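Local coordinates for protein transaminase (Bacillus megaterium, PDB 5G0A) that catalyses S-selective amino-group transfer between amines and carbonyl compounds, using pyridoxal-5'-phosphate in the manner of class III omega-transaminases, at residues Thr50-Phe55 / Gly430-Gly435; Asp104-Glu109 / Gly283-Gly288; Arg138-Thr143 / Asn186-Met191; Arg406-Gly411 / Val436-Met441. All blocks are in the same frame, centred on the assembly; numbering follows the deposited sequence.

Contacts 1 and 4 are neighbours, their centres about 19 Å apart: the chain runs on from strand 431-432 of contact 1 through Gly434 and Gly435 to the loop and strand of contact 4, and Gly434 O packs on Met441 CB at 3.7 Å. Contacts 2 and 3 belong to the region of the seven-stranded sheet, with centres about 27 Å apart; contact 3 lies across the chain's centre from contact 1, about 39 Å between centres. Three contacts lie near pyridoxal-5'-phosphate: the side chains of Val436 (contact 4), Thr143 (contact 3) and Tyr284 (contact 2) come within about 9, 10 and 12 Å of it. Contacts 3 and 4 approach to about 7 Å between nearest atoms.

Contact 1 (Thr50-Phe55 / Gly430-Gly435); sequences TRLLDF and GVLIGG
Leu432 loses more surface than any other residue here, held through its N by Leu53 and through its O by Phe55. Its N donates to Leu53 O over 2.8 Å and its O accepts from Phe55 N over 2.8 Å, the latter bond bent to 137° at the hydrogen. A third bond, Leu53 N to Gly430 O at 3.0 Å, completes the alternation expected of parallel strands, with Leu53 facing Val431 and Asp54 facing Leu432. Gly430 O also accepts a hydrogen bond from a water that donates to Arg51 O as well.

Within this chain the pairing makes 431-432 an outer strand of a four-stranded mixed sheet that brings chain from near the N-terminus together with chain some 375 residues later. On one face, the isobutyl group of Leu432 lies between two side chains: its CD1 is 3.9 Å from Leu52 CB and 4.0 Å from Asp54 OD1. Asp54 OD2 bonds to Gln58 N and OD1 to Phe56 N. Tyr89 of the second subunit packs on Leu432 as well. On the opposite face Leu53 CD2 stands 4.3 Å from Val431 CG2, while Leu53 CD1 lies in plane at the edge of the Phe55 ring. Leu53 also touches Asp453 and Lys456 of helix 451-468. Phe55 meets Ile433 through its base, CB to CD1 at 4.0 Å, and its side chain touches Ala457 of that helix.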
loop_
_atom_site.group_PDB
_atom_site.type_symbol
_atom_site.label_atom_id
_atom_site.label_comp_id
_atom_site.label_asym_id
_atom_site.label_seq_id
_atom_site.Cartn_x
_atom_site.Cartn_y
_atom_site.Cartn_z
ATOM N N THR B 50 -43.828 -17.038 -20.192
ATOM C CA THR B 50 -43.037 -16.340 -21.238
ATOM C C THR B 50 -41.635 -16.959 -21.331
ATOM O O THR B 50 -40.987 -17.172 -20.307
ATOM C CB THR B 50 -42.911 -14.825 -20.934
ATOM O OG1 THR B 50 -44.208 -14.219 -20.917
ATOM C CG2 THR B 50 -42.021 -14.073 -21.961
ATOM N N ARG B 51 -41.184 -17.245 -22.554
ATOM C CA ARG B 51 -39.897 -17.902 -22.787
ATOM C C ARG B 51 -38.933 -16.923 -23.427
ATOM O O ARG B 51 -39.303 -16.190 -24.343
ATOM C CB ARG B 51 -40.048 -19.117 -23.698
ATOM C CG ARG B 51 -40.807 -20.298 -23.103
ATOM C CD ARG B 51 -40.705 -21.454 -24.073
ATOM N NE ARG B 51 -39.741 -22.458 -23.626
ATOM C CZ ARG B 51 -38.861 -23.075 -24.409
ATOM N NH1 ARG B 51 -38.768 -22.782 -25.705
ATOM N NH2 ARG B 51 -38.050 -23.980 -23.880
ATOM N N LEU B 52 -37.691 -16.928 -22.952
ATOM C CA LEU B 52 -36.675 -15.976 -23.409
ATOM C C LEU B 52 -35.457 -16.769 -23.856
ATOM O O LEU B 52 -34.924 -17.574 -23.085
ATOM C CB LEU B 52 -36.286 -15.004 -22.282
ATOM C CG LEU B 52 -37.408 -14.162 -21.648
ATOM C CD1 LEU B 52 -36.931 -13.450 -20.389
ATOM C CD2 LEU B 52 -38.005 -13.166 -22.648
ATOM N N LEU B 53 -35.040 -16.593 -25.110
ATOM C CA LEU B 53 -33.859 -17.287 -25.600
ATOM C C LEU B 53 -32.626 -16.486 -25.163
ATOM O O LEU B 53 -32.483 -15.305 -25.486
ATOM C CB LEU B 53 -33.906 -17.414 -27.143
ATOM C CG LEU B 53 -32.659 -17.995 -27.812
ATOM C CD1 LEU B 53 -32.321 -19.400 -27.315
ATOM C CD2 LEU B 53 -32.840 -17.978 -29.339
ATOM N N ASP B 54 -31.750 -17.126 -24.392
ATOM C CA ASP B 54 -30.720 -16.381 -23.671
ATOM C C ASP B 54 -29.368 -16.440 -24.389
ATOM O O ASP B 54 -28.599 -17.368 -24.175
ATOM C CB ASP B 54 -30.583 -16.955 -22.247
ATOM C CG ASP B 54 -29.590 -16.177 -21.398
ATOM O OD1 ASP B 54 -29.217 -15.044 -21.772
ATOM O OD2 ASP B 54 -29.180 -16.725 -20.361
ATOM N N PHE B 55 -29.084 -15.455 -25.244
ATOM C CA PHE B 55 -27.793 -15.431 -25.920
ATOM C C PHE B 55 -26.737 -14.604 -25.167
ATOM O O PHE B 55 -25.791 -14.080 -25.772
ATOM C CB PHE B 55 -27.915 -15.085 -27.425
ATOM C CG PHE B 55 -27.936 -16.299 -28.313
ATOM C CD1 PHE B 55 -28.885 -17.305 -28.114
ATOM C CD2 PHE B 55 -26.999 -16.458 -29.339
ATOM C CE1 PHE B 55 -28.905 -18.446 -28.907
ATOM C CE2 PHE B 55 -27.024 -17.592 -30.154
ATOM C CZ PHE B 55 -27.972 -18.592 -29.930
ATOM N N GLY B 430 -38.354 -11.781 -28.270
ATOM C CA GLY B 430 -38.129 -12.779 -27.216
ATOM C C GLY B 430 -36.698 -13.299 -27.128
ATOM O O GLY B 430 -36.484 -14.430 -26.694
ATOM N N VAL B 431 -35.731 -12.485 -27.558
ATOM C CA VAL B 431 -34.318 -12.870 -27.561
ATOM C C VAL B 431 -33.531 -11.930 -26.658
ATOM O O VAL B 431 -33.749 -10.709 -26.670
ATOM C CB VAL B 431 -33.710 -12.900 -28.990
ATOM C CG1 VAL B 431 -32.207 -13.174 -28.951
ATOM C CG2 VAL B 431 -34.399 -13.962 -29.848
ATOM N N LEU B 432 -32.663 -12.519 -25.826
ATOM C CA LEU B 432 -31.714 -11.757 -25.002
ATOM C C LEU B 432 -30.363 -11.790 -25.694
ATOM O O LEU B 432 -29.739 -12.841 -25.796
ATOM C CB LEU B 432 -31.595 -12.380 -23.589
ATOM C CG LEU B 432 -32.901 -12.412 -22.776
ATOM C CD1 LEU B 432 -32.832 -13.385 -21.604
ATOM C CD2 LEU B 432 -33.239 -11.011 -22.278
ATOM N N ILE B 433 -29.913 -10.645 -26.182
ATOM C CA ILE B 433 -28.633 -10.562 -26.896
ATOM C C ILE B 433 -28.177 -9.120 -26.805
ATOM O O ILE B 433 -29.015 -8.217 -26.763
ATOM C CB ILE B 433 -28.750 -11.057 -28.370
ATOM C CG1 ILE B 433 -27.376 -11.370 -28.973
ATOM C CG2 ILE B 433 -29.534 -10.061 -29.230
ATOM C CD1 ILE B 433 -27.410 -12.290 -30.187
ATOM N N GLY B 434 -26.866 -8.912 -26.728
ATOM C CA GLY B 434 -26.304 -7.581 -26.531
ATOM C C GLY B 434 -24.851 -7.648 -26.122
ATOM O O GLY B 434 -24.076 -8.424 -26.692
ATOM N N GLY B 435 -24.476 -6.828 -25.147
ATOM C CA GLY B 435 -23.080 -6.783 -24.693
ATOM C C GLY B 435 -22.883 -6.092 -23.359
ATOM O O GLY B 435 -23.808 -5.480 -22.814
HETATM O O HOH W 1 -38.366 -16.557 -27.097
HETATM O O HOH W 2 -25.294 -11.278 -26.312
#

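Contact 2 (Asp104-Glu109 / Gly283-Gly288); sequences DILGDE and GYQHYG
Glu109, the last residue of a type I beta turn that follows helix 92-105, reaches across to Tyr284 and Gln285 on a short 3-10 segment and gives one carboxylate oxygen to each. Tyr284 OH donates to Glu109 OE1 over a short 2.5 Å, tip to tip, meeting the oxygen on its syn side, with the carboxylate and ring planes 60° apart. Gln285 NE2 donates to Glu109 OE2 over 3.0 Å; the bond is nearly straight at 170°, and the donor stands above the carboxylate plane. The second N-H of that amide goes to a water that donates to Ile105 O and Asp108 OD1, while Gln285 OE1 accepts from Phe282 N, which fixes which way round the amide sits.

Both pieces are connections of the large cofactor domain: the turn leads into strand 112-118, an outermost strand, within this chain, of the seven-stranded sheet, and the 3-10 segment lies between strands 265-269 and 293-296. Gln285 CG lies 3.7 Å above one face of the Tyr284 ring, near the rim. Trp111 NE1 also bonds to Tyr284 OH. An alanine in place of Glu109 would probably leave the Tyr284 hydroxyl without its acceptor and Gln285 NE2 without one of its two. Leu106 CD2 lies against the same polar ends, 3.4 Å from Tyr284 OH and 3.5 Å from Gln285 NE2.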
loop_
_atom_site.group_PDB
_atom_site.type_symbol
_atom_site.label_atom_id
_atom_site.label_comp_id
_atom_site.label_asym_id
_atom_site.label_seq_id
_atom_site.Cartn_x
_atom_site.Cartn_y
_atom_site.Cartn_z
ATOM N N ASP B 104 -8.058 -36.794 -18.131
ATOM C CA ASP B 104 -9.067 -37.035 -19.189
ATOM C C ASP B 104 -9.317 -35.859 -20.141
ATOM O O ASP B 104 -9.727 -36.033 -21.288
ATOM C CB ASP B 104 -10.389 -37.539 -18.582
ATOM C CG ASP B 104 -10.193 -38.750 -17.688
ATOM O OD1 ASP B 104 -9.203 -39.508 -17.884
ATOM O OD2 ASP B 104 -11.030 -38.952 -16.786
ATOM N N ILE B 105 -9.070 -34.646 -19.656
ATOM C CA ILE B 105 -9.184 -33.458 -20.470
ATOM C C ILE B 105 -7.811 -32.968 -20.969
ATOM O O ILE B 105 -7.630 -32.707 -22.173
ATOM C CB ILE B 105 -9.930 -32.357 -19.667
ATOM C CG1 ILE B 105 -11.381 -32.831 -19.413
ATOM C CG2 ILE B 105 -9.852 -31.018 -20.396
ATOM C CD1 ILE B 105 -12.297 -31.852 -18.686
ATOM N N LEU B 106 -6.850 -32.856 -20.058
ATOM C CA LEU B 106 -5.519 -32.302 -20.397
ATOM C C LEU B 106 -4.413 -33.367 -20.468
ATOM O O LEU B 106 -3.208 -33.066 -20.336
ATOM C CB LEU B 106 -5.142 -31.204 -19.382
ATOM C CG LEU B 106 -5.987 -29.929 -19.461
ATOM C CD1 LEU B 106 -5.581 -29.028 -18.281
ATOM C CD2 LEU B 106 -5.817 -29.186 -20.800
ATOM N N GLY B 107 -4.807 -34.618 -20.692
ATOM C CA GLY B 107 -3.818 -35.708 -20.756
ATOM C C GLY B 107 -2.807 -35.574 -21.882
ATOM O O GLY B 107 -1.755 -36.213 -21.845
ATOM N N ASP B 108 -3.131 -34.749 -22.880
ATOM C CA ASP B 108 -2.224 -34.463 -24.004
ATOM C C ASP B 108 -1.198 -33.366 -23.723
ATOM O O ASP B 108 -0.388 -33.013 -24.597
ATOM C CB ASP B 108 -2.996 -34.159 -25.294
ATOM C CG ASP B 108 -3.872 -32.889 -25.198
ATOM O OD1 ASP B 108 -4.280 -32.495 -24.075
ATOM O OD2 ASP B 108 -4.180 -32.319 -26.264
ATOM N N GLU B 109 -1.206 -32.846 -22.500
ATOM C CA GLU B 109 -0.251 -31.780 -22.141
ATOM C C GLU B 109 0.481 -32.182 -20.882
ATOM O O GLU B 109 -0.107 -32.814 -19.994
ATOM C CB GLU B 109 -0.989 -30.439 -21.961
ATOM C CG GLU B 109 -1.720 -29.982 -23.211
ATOM C CD GLU B 109 -2.406 -28.629 -23.071
ATOM O OE1 GLU B 109 -2.309 -28.000 -21.982
ATOM O OE2 GLU B 109 -3.044 -28.191 -24.056
ATOM N N GLY B 283 -9.255 -21.843 -23.728
ATOM C CA GLY B 283 -8.921 -20.742 -24.632
ATOM C C GLY B 283 -7.463 -20.720 -25.046
ATOM O O GLY B 283 -7.168 -20.441 -26.219
ATOM N N TYR B 284 -6.554 -21.011 -24.119
ATOM C CA TYR B 284 -5.110 -20.950 -24.441
ATOM C C TYR B 284 -4.721 -21.962 -25.514
ATOM O O TYR B 284 -3.692 -21.805 -26.169
ATOM C CB TYR B 284 -4.197 -21.118 -23.198
ATOM C CG TYR B 284 -4.147 -22.521 -22.613
ATOM C CD1 TYR B 284 -3.259 -23.482 -23.125
ATOM C CD2 TYR B 284 -4.971 -22.881 -21.541
ATOM C CE1 TYR B 284 -3.200 -24.752 -22.593
ATOM C CE2 TYR B 284 -4.925 -24.165 -20.994
ATOM C CZ TYR B 284 -4.049 -25.097 -21.547
ATOM O OH TYR B 284 -3.979 -26.358 -21.023
ATOM N N GLN B 285 -5.523 -23.013 -25.658
ATOM C CA GLN B 285 -5.192 -24.104 -26.600
ATOM C C GLN B 285 -5.253 -23.709 -28.069
ATOM O O GLN B 285 -4.742 -24.437 -28.938
ATOM C CB GLN B 285 -6.059 -25.338 -26.340
ATOM C CG GLN B 285 -5.752 -25.947 -24.981
ATOM C CD GLN B 285 -6.627 -27.133 -24.644
ATOM O OE1 GLN B 285 -7.851 -27.110 -24.833
ATOM N NE2 GLN B 285 -6.004 -28.176 -24.143
ATOM N N HIS B 286 -5.878 -22.576 -28.358
ATOM C CA HIS B 286 -5.800 -22.020 -29.713
ATOM C C HIS B 286 -4.407 -21.551 -30.107
ATOM O O HIS B 286 -4.152 -21.349 -31.301
ATOM C CB HIS B 286 -6.785 -20.874 -29.892
ATOM C CG HIS B 286 -8.210 -21.312 -29.851
ATOM N ND1 HIS B 286 -8.874 -21.792 -30.963
ATOM C CD2 HIS B 286 -9.089 -21.386 -28.824
ATOM C CE1 HIS B 286 -10.113 -22.112 -30.627
ATOM N NE2 HIS B 286 -10.266 -21.887 -29.330
ATOM N N TYR B 287 -3.509 -21.397 -29.121
ATOM C CA TYR B 287 -2.233 -20.683 -29.343
ATOM C C TYR B 287 -0.950 -21.519 -29.278
ATOM O O TYR B 287 0.156 -20.969 -29.353
ATOM C CB TYR B 287 -2.158 -19.443 -28.411
ATOM C CG TYR B 287 -3.339 -18.544 -28.641
ATOM C CD1 TYR B 287 -3.366 -17.685 -29.743
ATOM C CD2 TYR B 287 -4.484 -18.620 -27.824
ATOM C CE1 TYR B 287 -4.467 -16.895 -30.003
ATOM C CE2 TYR B 287 -5.587 -17.834 -28.083
ATOM C CZ TYR B 287 -5.565 -16.979 -29.172
ATOM O OH TYR B 287 -6.644 -16.200 -29.443
ATOM N N GLY B 288 -1.080 -22.829 -29.129
ATOM C CA GLY B 288 0.091 -23.724 -29.196
ATOM C C GLY B 288 1.058 -23.621 -28.024
ATOM O O GLY B 288 2.242 -23.956 -28.152
HETATM O O HOH W 3 -6.509 -31.068 -23.992
#

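Contact 3 (Arg138-Thr143 / Asn186-Met191); sequences RPLVVT and NSAVLM
Val141 and Val189 face each other in a parallel pairing that continues through Val142 with Leu190 and Thr143 with Met191, the strand axes 4.7 Å apart at closest approach and turned by 24°. Three backbone bonds hold it. Val141 N donates to Ala188 O at 3.0 Å, and Val141 O accepts from Leu190 N at the same 3.0 Å. The third runs from Thr143 N to Leu190 O at 2.9 Å. The acceptors are shared with CA-H...O contacts, of which Val189 CA to Val141 O is the shortest at 3.2 Å.

Strand 189-192 is an outermost strand, within this chain, of the seven-stranded mixed sheet of the large cofactor-binding domain, a fold-type I arrangement; strand 140-144 separates it from 231-236 and leads on to Tyr148 and His149 of the pyridoxal-5'-phosphate pocket.

Leu140, Val142 and Leu190 touch helix 214-226 on the same face, where Leu190 CD1 lies 4.2 Å from Leu140 CD1 and also touches Val142 CG2. At the start of the pairing Ala188 points its methyl toward the 138-143 segment, CB 3.3 Å from Pro139 O and also against Leu140 CD2; Tyr185 of the third subunit packs on all three residues. On the opposite face Thr143 and Val189 meet obliquely, CG2 to CG1 at 3.7 Å. Thr143 has its hydroxyl anti to the backbone N (chi1 -166°), which puts the methyl rather than OG1 against Val189, and OG1 bonds to Val158 O.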
loop_
_atom_site.group_PDB
_atom_site.type_symbol
_atom_site.label_atom_id
_atom_site.label_comp_id
_atom_site.label_asym_id
_atom_site.label_seq_id
_atom_site.Cartn_x
_atom_site.Cartn_y
_atom_site.Cartn_z
ATOM N N ARG B 138 7.927 -13.482 -4.789
ATOM C CA ARG B 138 7.965 -12.143 -5.403
ATOM C C ARG B 138 6.580 -11.508 -5.336
ATOM O O ARG B 138 5.578 -12.229 -5.433
ATOM C CB ARG B 138 8.354 -12.211 -6.884
ATOM C CG ARG B 138 9.728 -12.812 -7.163
ATOM C CD ARG B 138 9.892 -12.898 -8.665
ATOM N NE ARG B 138 11.040 -13.747 -8.998
ATOM C CZ ARG B 138 11.228 -14.266 -10.215
ATOM N NH1 ARG B 138 10.342 -14.031 -11.178
ATOM N NH2 ARG B 138 12.298 -15.048 -10.443
ATOM N N PRO B 139 6.516 -10.170 -5.213
ATOM C CA PRO B 139 5.212 -9.508 -4.981
ATOM C C PRO B 139 4.422 -9.056 -6.207
ATOM O O PRO B 139 3.194 -9.047 -6.161
ATOM C CB PRO B 139 5.601 -8.254 -4.180
ATOM C CG PRO B 139 6.985 -7.920 -4.680
ATOM C CD PRO B 139 7.649 -9.281 -4.854
ATOM N N LEU B 140 5.081 -8.603 -7.266
ATOM C CA LEU B 140 4.360 -7.909 -8.310
ATOM C C LEU B 140 3.669 -8.852 -9.291
ATOM O O LEU B 140 4.220 -9.877 -9.692
ATOM C CB LEU B 140 5.284 -6.958 -9.070
ATOM C CG LEU B 140 5.859 -5.774 -8.280
ATOM C CD1 LEU B 140 6.676 -4.905 -9.219
ATOM C CD2 LEU B 140 4.739 -4.941 -7.658
ATOM N N VAL B 141 2.442 -8.500 -9.657
ATOM C CA VAL B 141 1.764 -9.228 -10.727
ATOM C C VAL B 141 1.394 -8.208 -11.809
ATOM O O VAL B 141 0.945 -7.077 -11.513
ATOM C CB VAL B 141 0.495 -9.975 -10.217
ATOM C CG1 VAL B 141 -0.289 -10.551 -11.403
ATOM C CG2 VAL B 141 0.875 -11.085 -9.212
ATOM N N VAL B 142 1.592 -8.604 -13.058
ATOM C CA VAL B 142 1.298 -7.762 -14.215
ATOM C C VAL B 142 -0.018 -8.219 -14.823
ATOM O O VAL B 142 -0.182 -9.409 -15.160
ATOM C CB VAL B 142 2.418 -7.893 -15.275
ATOM C CG1 VAL B 142 2.087 -7.052 -16.502
ATOM C CG2 VAL B 142 3.752 -7.494 -14.672
ATOM N N THR B 143 -0.935 -7.260 -14.952
ATOM C CA THR B 143 -2.200 -7.468 -15.649
ATOM C C THR B 143 -2.263 -6.542 -16.879
ATOM O O THR B 143 -1.260 -5.887 -17.226
ATOM C CB THR B 143 -3.363 -7.189 -14.687
ATOM O OG1 THR B 143 -4.580 -7.695 -15.254
ATOM C CG2 THR B 143 -3.473 -5.662 -14.387
ATOM N N ASN B 186 -1.375 -1.035 -0.568
ATOM C CA ASN B 186 -0.634 -2.297 -0.614
ATOM C C ASN B 186 -0.644 -3.049 -1.959
ATOM O O ASN B 186 0.166 -3.969 -2.129
ATOM C CB ASN B 186 -1.181 -3.234 0.458
ATOM C CG ASN B 186 -0.104 -4.033 1.160
ATOM O OD1 ASN B 186 0.142 -3.834 2.338
ATOM N ND2 ASN B 186 0.515 -4.955 0.453
ATOM N N SER B 187 -1.538 -2.702 -2.895
ATOM C CA SER B 187 -1.649 -3.507 -4.148
ATOM C C SER B 187 -0.294 -3.617 -4.830
ATOM O O SER B 187 0.443 -2.650 -4.921
ATOM C CB SER B 187 -2.758 -3.025 -5.108
ATOM O OG SER B 187 -2.617 -1.668 -5.486
ATOM N N ALA B 188 0.063 -4.816 -5.270
ATOM C CA ALA B 188 1.352 -4.991 -5.911
ATOM C C ALA B 188 1.116 -5.386 -7.389
ATOM O O ALA B 188 1.343 -6.515 -7.753
ATOM C CB ALA B 188 2.086 -6.073 -5.159
ATOM N N VAL B 189 0.580 -4.473 -8.183
ATOM C CA VAL B 189 0.100 -4.773 -9.532
ATOM C C VAL B 189 0.558 -3.690 -10.486
ATOM O O VAL B 189 0.474 -2.473 -10.189
ATOM C CB VAL B 189 -1.458 -4.908 -9.595
ATOM C CG1 VAL B 189 -1.970 -5.027 -11.040
ATOM C CG2 VAL B 189 -1.930 -6.068 -8.729
ATOM N N LEU B 190 1.035 -4.130 -11.641
ATOM C CA LEU B 190 1.333 -3.234 -12.736
ATOM C C LEU B 190 0.344 -3.458 -13.863
ATOM O O LEU B 190 0.054 -4.607 -14.222
ATOM C CB LEU B 190 2.743 -3.506 -13.252
ATOM C CG LEU B 190 3.889 -3.456 -12.267
ATOM C CD1 LEU B 190 5.170 -3.786 -13.025
ATOM C CD2 LEU B 190 3.966 -2.090 -11.583
ATOM N N MET B 191 -0.155 -2.371 -14.442
ATOM C CA MET B 191 -1.066 -2.474 -15.589
ATOM C C MET B 191 -0.320 -2.297 -16.912
ATOM O O MET B 191 0.127 -1.194 -17.238
ATOM C CB MET B 191 -2.230 -1.459 -15.498
ATOM C CG MET B 191 -3.141 -1.518 -16.718
ATOM S SD MET B 191 -4.505 -0.348 -16.659
ATOM C CE MET B 191 -3.718 1.121 -17.331
#

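Contact 4 (Arg406-Gly411 / Val436-Met441); sequences RNFTHG and VMPNTM
Pro438 covers one face of the Phe408 ring, with CD 3.8 Å from the ring centroid and 17° off the normal, a CH-pi contact offset toward the rim, where Phe408 CD1 is 3.6 Å from Pro438 CD. At the edge of the same ring, near its plane, the Met437 methyl meets it, CE to Phe408 CE1 at 3.9 Å, and Met437 SD stands obliquely in a Met-aromatic contact. Phe408 CZ in turn lies over a face of the His410 ring, offset toward its rim. The second flat group is the Arg406 guanidinium: Thr440 OG1 sits over one of its faces, 3.6 Å from Arg406 NH2.

Met437 reaches both Arg406 and Phe408 because its chain is bent: with chi2 at -65° SD turns toward Arg406, whose CG it meets at 3.9 Å, the two side chains crossing at about a right angle. Arg406 runs extended from CG to NE, and its N-H groups have partners beyond the contact, NE bonding to Gly243 O and NH2 to Ser244 O. An alanine at Phe408 would probably open a gap beside Pro438 CD and leave the Met437 methyl without its aromatic neighbour.

At the start of segment 436-441, the side chain of Val436 lies about 3 Å from a bound tetraethylene glycol, probably from the crystallisation liquor, and about 9 Å from pyridoxal-5'-phosphate. The loop is tied to the start of helix 418-427 by Thr419, which bonds to Met437 O, and beyond it strand 440-443 joins the three-stranded antiparallel sheet alongside strand 387-392.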
loop_
_atom_site.group_PDB
_atom_site.type_symbol
_atom_site.label_atom_id
_atom_site.label_comp_id
_atom_site.label_asym_id
_atom_site.label_seq_id
_atom_site.Cartn_x
_atom_site.Cartn_y
_atom_site.Cartn_z
ATOM N N ARG B 406 -14.124 1.245 -23.883
ATOM C CA ARG B 406 -13.988 0.304 -22.774
ATOM C C ARG B 406 -13.594 1.003 -21.466
ATOM O O ARG B 406 -13.494 0.356 -20.415
ATOM C CB ARG B 406 -13.027 -0.838 -23.139
ATOM C CG ARG B 406 -13.555 -1.783 -24.226
ATOM C CD ARG B 406 -12.431 -2.635 -24.812
ATOM N NE ARG B 406 -12.918 -3.560 -25.835
ATOM C CZ ARG B 406 -13.009 -3.283 -27.136
ATOM N NH1 ARG B 406 -12.638 -2.092 -27.602
ATOM N NH2 ARG B 406 -13.466 -4.207 -27.982
ATOM N N ASN B 407 -13.390 2.322 -21.535
ATOM C CA ASN B 407 -13.159 3.152 -20.350
ATOM C C ASN B 407 -14.423 3.890 -19.897
ATOM O O ASN B 407 -14.350 4.799 -19.071
ATOM C CB ASN B 407 -11.984 4.132 -20.565
ATOM C CG ASN B 407 -10.631 3.486 -20.310
ATOM O OD1 ASN B 407 -10.523 2.563 -19.506
ATOM N ND2 ASN B 407 -9.586 3.971 -20.997
ATOM N N PHE B 408 -15.582 3.477 -20.418
ATOM C CA PHE B 408 -16.864 4.066 -20.004
ATOM C C PHE B 408 -17.210 3.645 -18.574
ATOM O O PHE B 408 -16.547 2.772 -18.008
ATOM C CB PHE B 408 -17.999 3.676 -20.985
ATOM C CG PHE B 408 -18.763 2.426 -20.584
ATOM C CD1 PHE B 408 -18.104 1.211 -20.402
ATOM C CD2 PHE B 408 -20.147 2.472 -20.391
ATOM C CE1 PHE B 408 -18.807 0.076 -20.017
ATOM C CE2 PHE B 408 -20.857 1.335 -20.021
ATOM C CZ PHE B 408 -20.185 0.141 -19.829
ATOM N N THR B 409 -18.230 4.276 -17.994
ATOM C CA THR B 409 -18.772 3.854 -16.707
ATOM C C THR B 409 -20.278 3.630 -16.870
ATOM O O THR B 409 -20.886 4.109 -17.842
ATOM C CB THR B 409 -18.533 4.877 -15.570
ATOM O OG1 THR B 409 -19.457 5.963 -15.690
ATOM C CG2 THR B 409 -17.088 5.413 -15.580
ATOM N N HIS B 410 -20.876 2.918 -15.920
ATOM C CA HIS B 410 -22.318 2.711 -15.939
ATOM C C HIS B 410 -23.118 3.959 -15.531
ATOM O O HIS B 410 -24.342 3.914 -15.429
ATOM C CB HIS B 410 -22.713 1.492 -15.093
ATOM C CG HIS B 410 -22.278 0.185 -15.685
ATOM N ND1 HIS B 410 -21.100 -0.437 -15.328
ATOM C CD2 HIS B 410 -22.881 -0.634 -16.577
ATOM C CE1 HIS B 410 -20.981 -1.572 -15.999
ATOM N NE2 HIS B 410 -22.051 -1.715 -16.765
ATOM N N GLY B 411 -22.414 5.067 -15.308
ATOM C CA GLY B 411 -23.042 6.371 -15.078
ATOM C C GLY B 411 -23.756 6.867 -16.326
ATOM O O GLY B 411 -24.644 7.702 -16.240
ATOM N N VAL B 436 -21.664 -6.188 -22.839
ATOM C CA VAL B 436 -21.307 -5.554 -21.562
ATOM C C VAL B 436 -20.635 -4.195 -21.767
ATOM O O VAL B 436 -20.751 -3.294 -20.927
ATOM C CB VAL B 436 -20.407 -6.475 -20.719
ATOM C CG1 VAL B 436 -21.148 -7.754 -20.384
ATOM C CG2 VAL B 436 -19.132 -6.828 -21.452
ATOM N N MET B 437 -19.939 -4.065 -22.891
ATOM C CA MET B 437 -19.258 -2.834 -23.279
ATOM C C MET B 437 -20.176 -2.078 -24.241
ATOM O O MET B 437 -21.022 -2.689 -24.897
ATOM C CB MET B 437 -17.910 -3.155 -23.939
ATOM C CG MET B 437 -16.880 -3.775 -22.999
ATOM S SD MET B 437 -16.308 -2.723 -21.643
ATOM C CE MET B 437 -17.158 -3.410 -20.220
ATOM N N PRO B 438 -20.019 -0.749 -24.326
ATOM C CA PRO B 438 -21.000 0.074 -25.042
ATOM C C PRO B 438 -20.991 -0.076 -26.568
ATOM O O PRO B 438 -22.046 0.082 -27.200
ATOM C CB PRO B 438 -20.619 1.504 -24.631
ATOM C CG PRO B 438 -19.160 1.427 -24.329
ATOM C CD PRO B 438 -18.938 0.064 -23.733
ATOM N N ASN B 439 -19.828 -0.371 -27.154
ATOM C CA ASN B 439 -19.710 -0.517 -28.618
ATOM C C ASN B 439 -19.470 -1.936 -29.101
ATOM O O ASN B 439 -19.105 -2.141 -30.260
ATOM C CB ASN B 439 -18.548 0.335 -29.156
ATOM C CG ASN B 439 -18.614 1.770 -28.703
ATOM O OD1 ASN B 439 -19.610 2.459 -28.928
ATOM N ND2 ASN B 439 -17.546 2.236 -28.060
ATOM N N THR B 440 -19.651 -2.923 -28.226
ATOM C CA THR B 440 -19.202 -4.258 -28.559
ATOM C C THR B 440 -20.186 -5.269 -28.036
ATOM O O THR B 440 -20.454 -5.319 -26.845
ATOM C CB THR B 440 -17.818 -4.560 -27.938
ATOM O OG1 THR B 440 -16.951 -3.421 -28.106
ATOM C CG2 THR B 440 -17.192 -5.803 -28.583
ATOM N N MET B 441 -20.729 -6.058 -28.941
ATOM C CA MET B 441 -21.565 -7.176 -28.562
ATOM C C MET B 441 -20.707 -8.306 -28.058
ATOM O O MET B 441 -19.610 -8.509 -28.558
ATOM C CB MET B 441 -22.281 -7.644 -29.793
ATOM C CG MET B 441 -22.841 -6.451 -30.513
ATOM S SD MET B 441 -24.576 -6.420 -30.157
ATOM C CE MET B 441 -24.933 -7.608 -31.438
#